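Local atomic coordinates of NALP (Neisseria meningitidis, PDB entry 1UYN), a protein that forms, as the C-terminal translocator domain of an autotransporter, a hydrophilic pore in the outer membrane through which the secreted protease passenger reaches the cell surface. Residues A[61-72]-A[86-97]. Numbering follows the deposited sequence.
With CXE (pentaethylene glycol monodecyl ether), chain B.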
loop_
_atom_site.group_PDB
_atom_site.type_symbol
_atom_site.label_atom_id
_atom_site.label_comp_id
_atom_site.label_asym_id
_atom_site.label_seq_id
_atom_site.Cartn_x
_atom_site.Cartn_y
_atom_site.Cartn_z
ATOM N N VAL A 61 5.885 4.147 -21.253
ATOM C CA VAL A 61 5.920 5.451 -20.615
ATOM C C VAL A 61 6.581 5.348 -19.250
ATOM O O VAL A 61 6.032 4.699 -18.374
ATOM C CB VAL A 61 4.476 5.987 -20.468
ATOM C CG1 VAL A 61 4.470 7.430 -20.049
ATOM C CG2 VAL A 61 3.710 5.819 -21.783
ATOM N N GLU A 62 7.751 5.977 -19.074
ATOM C CA GLU A 62 8.379 6.101 -17.740
ATOM C C GLU A 62 7.728 7.210 -16.953
ATOM O O GLU A 62 7.370 8.236 -17.500
ATOM C CB GLU A 62 9.925 6.364 -17.763
ATOM C CG GLU A 62 10.686 5.674 -16.588
ATOM C CD GLU A 62 12.031 6.323 -16.190
ATOM O OE1 GLU A 62 12.025 7.409 -15.562
ATOM O OE2 GLU A 62 13.113 5.741 -16.473
ATOM N N GLY A 63 7.636 7.005 -15.650
ATOM C CA GLY A 63 7.072 7.979 -14.756
ATOM C C GLY A 63 7.685 7.910 -13.389
ATOM O O GLY A 63 8.487 7.010 -13.095
ATOM N N LYS A 64 7.341 8.891 -12.560
ATOM C CA LYS A 64 7.928 9.010 -11.246
ATOM C C LYS A 64 6.794 9.220 -10.258
ATOM O O LYS A 64 6.066 10.214 -10.311
ATOM C CB LYS A 64 8.951 10.159 -11.200
ATOM C CG LYS A 64 10.350 9.772 -11.687
ATOM C CD LYS A 64 11.202 10.960 -12.187
ATOM C CE LYS A 64 12.672 10.545 -12.420
ATOM N NZ LYS A 64 13.382 11.307 -13.531
ATOM N N MET A 65 6.643 8.259 -9.363
ATOM C CA MET A 65 5.683 8.369 -8.270
ATOM C C MET A 65 6.372 8.829 -6.982
ATOM O O MET A 65 7.488 8.434 -6.673
ATOM C CB MET A 65 5.027 7.018 -8.027
ATOM C CG MET A 65 6.058 5.943 -7.749
ATOM S SD MET A 65 5.873 4.517 -8.773
ATOM C CE MET A 65 4.191 3.868 -7.847
ATOM N N ARG A 66 5.681 9.673 -6.251
ATOM C CA ARG A 66 6.081 10.075 -4.914
ATOM C C ARG A 66 4.811 10.044 -4.100
ATOM O O ARG A 66 3.725 10.290 -4.595
ATOM C CB ARG A 66 6.679 11.490 -4.901
ATOM C CG ARG A 66 8.175 11.590 -5.231
ATOM C CD ARG A 66 8.679 13.055 -5.445
ATOM N NE ARG A 66 10.148 13.191 -5.466
ATOM C CZ ARG A 66 10.815 14.318 -5.816
ATOM N NH1 ARG A 66 10.150 15.424 -6.175
ATOM N NH2 ARG A 66 12.160 14.347 -5.813
ATOM N N GLY A 67 4.924 9.725 -2.840
ATOM C CA GLY A 67 3.721 9.555 -2.066
ATOM C C GLY A 67 3.966 9.663 -0.593
ATOM O O GLY A 67 4.954 9.207 -0.097
ATOM N N SER A 68 2.990 10.242 0.085
ATOM C CA SER A 68 2.964 10.378 1.515
ATOM C C SER A 68 1.604 9.980 2.076
ATOM O O SER A 68 0.589 10.460 1.624
ATOM C CB SER A 68 3.198 11.834 1.831
ATOM O OG SER A 68 3.386 12.003 3.217
ATOM N N THR A 69 1.584 9.183 3.122
ATOM C CA THR A 69 0.337 8.724 3.716
ATOM C C THR A 69 0.413 8.852 5.205
ATOM O O THR A 69 1.290 8.265 5.800
ATOM C CB THR A 69 0.135 7.243 3.391
ATOM O OG1 THR A 69 0.218 7.047 1.977
ATOM C CG2 THR A 69 -1.296 6.786 3.772
ATOM N N GLN A 70 -0.489 9.623 5.815
ATOM C CA GLN A 70 -0.637 9.616 7.283
ATOM C C GLN A 70 -1.755 8.675 7.659
ATOM O O GLN A 70 -2.802 8.664 7.023
ATOM C CB GLN A 70 -0.923 10.981 7.864
ATOM C CG GLN A 70 -0.187 12.155 7.184
ATOM C CD GLN A 70 1.289 11.945 7.064
ATOM O OE1 GLN A 70 1.988 11.880 8.072
ATOM N NE2 GLN A 70 1.775 11.838 5.835
ATOM N N THR A 71 -1.500 7.853 8.664
ATOM C CA THR A 71 -2.489 6.919 9.157
ATOM C C THR A 71 -2.565 7.016 10.652
ATOM O O THR A 71 -1.542 7.146 11.319
ATOM C CB THR A 71 -2.113 5.470 8.751
ATOM O OG1 THR A 71 -0.774 5.169 9.191
ATOM C CG2 THR A 71 -2.069 5.341 7.226
ATOM N N VAL A 72 -3.776 6.946 11.169
ATOM C CA VAL A 72 -4.012 6.681 12.574
ATOM C C VAL A 72 -4.787 5.378 12.643
ATOM O O VAL A 72 -5.585 5.092 11.766
ATOM C CB VAL A 72 -4.755 7.805 13.236
ATOM C CG1 VAL A 72 -5.134 7.442 14.647
ATOM C CG2 VAL A 72 -3.899 9.029 13.280
ATOM N N ALA A 86 -7.995 -1.551 12.852
ATOM C CA ALA A 86 -8.743 -0.654 12.042
ATOM C C ALA A 86 -7.887 0.612 11.952
ATOM O O ALA A 86 -7.397 1.156 12.948
ATOM C CB ALA A 86 -10.104 -0.404 12.662
ATOM N N THR A 87 -7.707 1.066 10.719
ATOM C CA THR A 87 -6.851 2.213 10.427
ATOM C C THR A 87 -7.518 3.113 9.421
ATOM O O THR A 87 -8.260 2.679 8.540
ATOM C CB THR A 87 -5.474 1.750 9.917
ATOM O OG1 THR A 87 -4.655 1.398 11.043
ATOM C CG2 THR A 87 -4.712 2.889 9.271
ATOM N N LEU A 88 -7.269 4.386 9.603
ATOM C CA LEU A 88 -7.756 5.404 8.698
ATOM C C LEU A 88 -6.562 6.147 8.141
ATOM O O LEU A 88 -5.631 6.492 8.845
ATOM C CB LEU A 88 -8.703 6.314 9.417
ATOM C CG LEU A 88 -9.928 6.656 8.595
ATOM C CD1 LEU A 88 -11.220 6.721 9.432
ATOM C CD2 LEU A 88 -9.619 8.016 7.928
ATOM N N GLY A 89 -6.592 6.315 6.823
ATOM C CA GLY A 89 -5.440 6.744 6.078
ATOM C C GLY A 89 -5.877 7.843 5.163
ATOM O O GLY A 89 -6.877 7.691 4.451
ATOM N N MET A 90 -5.102 8.930 5.197
ATOM C CA MET A 90 -5.170 9.998 4.225
ATOM C C MET A 90 -3.844 10.128 3.478
ATOM O O MET A 90 -2.766 10.210 4.057
ATOM C CB MET A 90 -5.631 11.270 4.900
ATOM C CG MET A 90 -7.013 11.038 5.545
ATOM S SD MET A 90 -8.009 12.490 6.200
ATOM C CE MET A 90 -9.479 11.620 7.148
ATOM N N GLY A 91 -3.954 10.098 2.160
ATOM C CA GLY A 91 -2.829 10.033 1.262
ATOM C C GLY A 91 -2.735 11.206 0.303
ATOM O O GLY A 91 -3.702 11.803 -0.121
ATOM N N ARG A 92 -1.521 11.540 -0.039
ATOM C CA ARG A 92 -1.299 12.438 -1.122
ATOM C C ARG A 92 -0.132 11.856 -1.879
ATOM O O ARG A 92 0.893 11.565 -1.303
ATOM C CB ARG A 92 -0.979 13.827 -0.601
ATOM C CG ARG A 92 -0.181 14.653 -1.574
ATOM C CD ARG A 92 -0.970 15.689 -2.305
ATOM N NE ARG A 92 -0.843 16.969 -1.607
ATOM C CZ ARG A 92 -1.729 17.951 -1.710
ATOM N NH1 ARG A 92 -2.812 17.813 -2.500
ATOM N NH2 ARG A 92 -1.524 19.077 -1.022
ATOM N N SER A 93 -0.302 11.680 -3.175
ATOM C CA SER A 93 0.734 11.082 -3.984
ATOM C C SER A 93 0.819 11.842 -5.301
ATOM O O SER A 93 -0.100 12.581 -5.631
ATOM C CB SER A 93 0.426 9.605 -4.196
ATOM O OG SER A 93 -0.360 9.453 -5.356
ATOM N N THR A 94 1.929 11.721 -6.022
ATOM C CA THR A 94 1.999 12.293 -7.371
ATOM C C THR A 94 2.534 11.305 -8.387
ATOM O O THR A 94 3.052 10.269 -8.036
ATOM C CB THR A 94 2.823 13.553 -7.402
ATOM O OG1 THR A 94 4.148 13.263 -6.962
ATOM C CG2 THR A 94 2.274 14.548 -6.423
ATOM N N TRP A 95 2.353 11.633 -9.653
ATOM C CA TRP A 95 2.846 10.826 -10.741
ATOM C C TRP A 95 3.239 11.764 -11.940
ATOM O O TRP A 95 2.478 12.607 -12.383
ATOM C CB TRP A 95 1.796 9.791 -11.131
ATOM C CG TRP A 95 2.106 9.194 -12.470
ATOM C CD1 TRP A 95 1.656 9.635 -13.672
ATOM C CD2 TRP A 95 3.016 8.119 -12.748
ATOM N NE1 TRP A 95 2.195 8.877 -14.677
ATOM C CE2 TRP A 95 3.028 7.933 -14.141
ATOM C CE3 TRP A 95 3.812 7.282 -11.953
ATOM C CZ2 TRP A 95 3.812 6.965 -14.770
ATOM C CZ3 TRP A 95 4.595 6.302 -12.580
ATOM C CH2 TRP A 95 4.593 6.163 -13.976
ATOM N N SER A 96 4.445 11.570 -12.454
ATOM C CA SER A 96 5.002 12.395 -13.525
ATOM C C SER A 96 5.314 11.561 -14.738
ATOM O O SER A 96 5.614 10.402 -14.611
ATOM C CB SER A 96 6.309 13.043 -13.070
ATOM O OG SER A 96 6.041 14.345 -12.667
ATOM N N GLU A 97 5.312 12.199 -15.895
ATOM C CA GLU A 97 5.537 11.562 -17.191
ATOM C C GLU A 97 6.055 12.641 -18.127
ATOM O O GLU A 97 6.023 13.828 -17.775
ATOM C CB GLU A 97 4.216 11.123 -17.769
ATOM C CG GLU A 97 3.794 9.735 -17.416
ATOM C CD GLU A 97 2.412 9.413 -17.966
ATOM O OE1 GLU A 97 2.003 10.029 -18.962
ATOM O OE2 GLU A 97 1.729 8.535 -17.400
HETATM C C1 CXE B . -1.519 13.820 3.997
HETATM C C2 CXE B . -2.081 14.697 5.104
HETATM C C3 CXE B . -3.106 13.977 5.985
HETATM C C4 CXE B . -3.147 14.527 7.414
HETATM C C5 CXE B . -4.271 13.886 8.228
HETATM C C6 CXE B . -3.853 12.780 9.215
HETATM C C7 CXE B . -4.634 11.456 9.033
HETATM C C8 CXE B . -5.324 10.974 10.315
HETATM C C9 CXE B . -6.685 10.262 10.151
HETATM C C10 CXE B . -7.739 10.809 11.138
HETATM O O11 CXE B . -8.566 9.820 11.763
HETATM C C12 CXE B . -7.938 9.226 12.899
HETATM C C13 CXE B . -8.776 8.114 13.539
HETATM O O14 CXE B . -8.629 6.766 12.987
HETATM C C15 CXE B . -8.944 5.733 13.961
HETATM C C16 CXE B . -9.365 4.373 13.386
HETATM O O17 CXE B . -10.741 4.060 13.642
HETATM C C18 CXE B . -10.998 3.302 14.828
HETATM C C19 CXE B . -12.486 2.953 14.925
HETATM O O20 CXE B . -12.805 2.277 16.160
HETATM C C21 CXE B . -14.066 1.593 16.102
HETATM C C22 CXE B . -14.814 1.602 17.431
HETATM O O23 CXE B . -14.676 0.338 18.081
HETATM C C24 CXE B . -15.854 -0.462 18.245
HETATM C C25 CXE B . -15.555 -1.778 18.980
HETATM O O26 CXE B . -15.466 -2.869 18.067
#
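Ser68 and Arg92 form the middle rung of an antiparallel ladder between 61-72 and 86-97, their two backbone bonds close to straight: Ser68 N reaches Arg92 O at 2.8 Å and Arg92 N reaches Ser68 O at 2.9 Å. Four more hydrogen-bonded pairs, Lys64 with Ser96, Arg66 with Thr94, Gln70 with Met90 and Val72 with Leu88, bring the count to ten, of which Lys64 N to Ser96 O is less certain. In the non-hydrogen-bonded pairs between them, CA-H groups lean on carbonyls, as where Thr71 CA lies 3.2 Å from Leu88 O.

On the face of Met65 and Trp95, which looks into the barrel, the indole has CG anti to the backbone N (chi1 165°). One ring face meets Lys64 N, 3.8 Å above the Trp95 ring plane and offset toward the rim, and Met65 CB stands 4.1 Å from Trp95 CE3. Trp95 NE1 donates in its ring plane to Glu97 OE2 (2.8 Å), arriving from above the carboxylate plane, which would help hold the indole's turn. Further along, the methyl Thr87 CG2 packs on Thr71 CB at 3.7 Å.

The other face looks outward. Here the detergent pentaethylene glycol monodecyl ether follows Gln70, Val72, Leu88 and Met90, its alkyl tail against Gln70 CG (C3 at 3.6 Å) and its first ether units over Val72 and Leu88, consistent with a lipid-facing surface.

Both segments belong to the hairpin of strands 62-79 and 82-97 in the twelve-stranded autotransporter barrel. Strand 43-57 flanks 61-72, with Thr49 and Gln51 bonding Gln70 and Ser68; strand 100-117 borders 86-97. Inside, helix 12-34 packs on Met65, Ser93 and Trp95, and its Arg28 hydrogen-bonds Thr69 OG1.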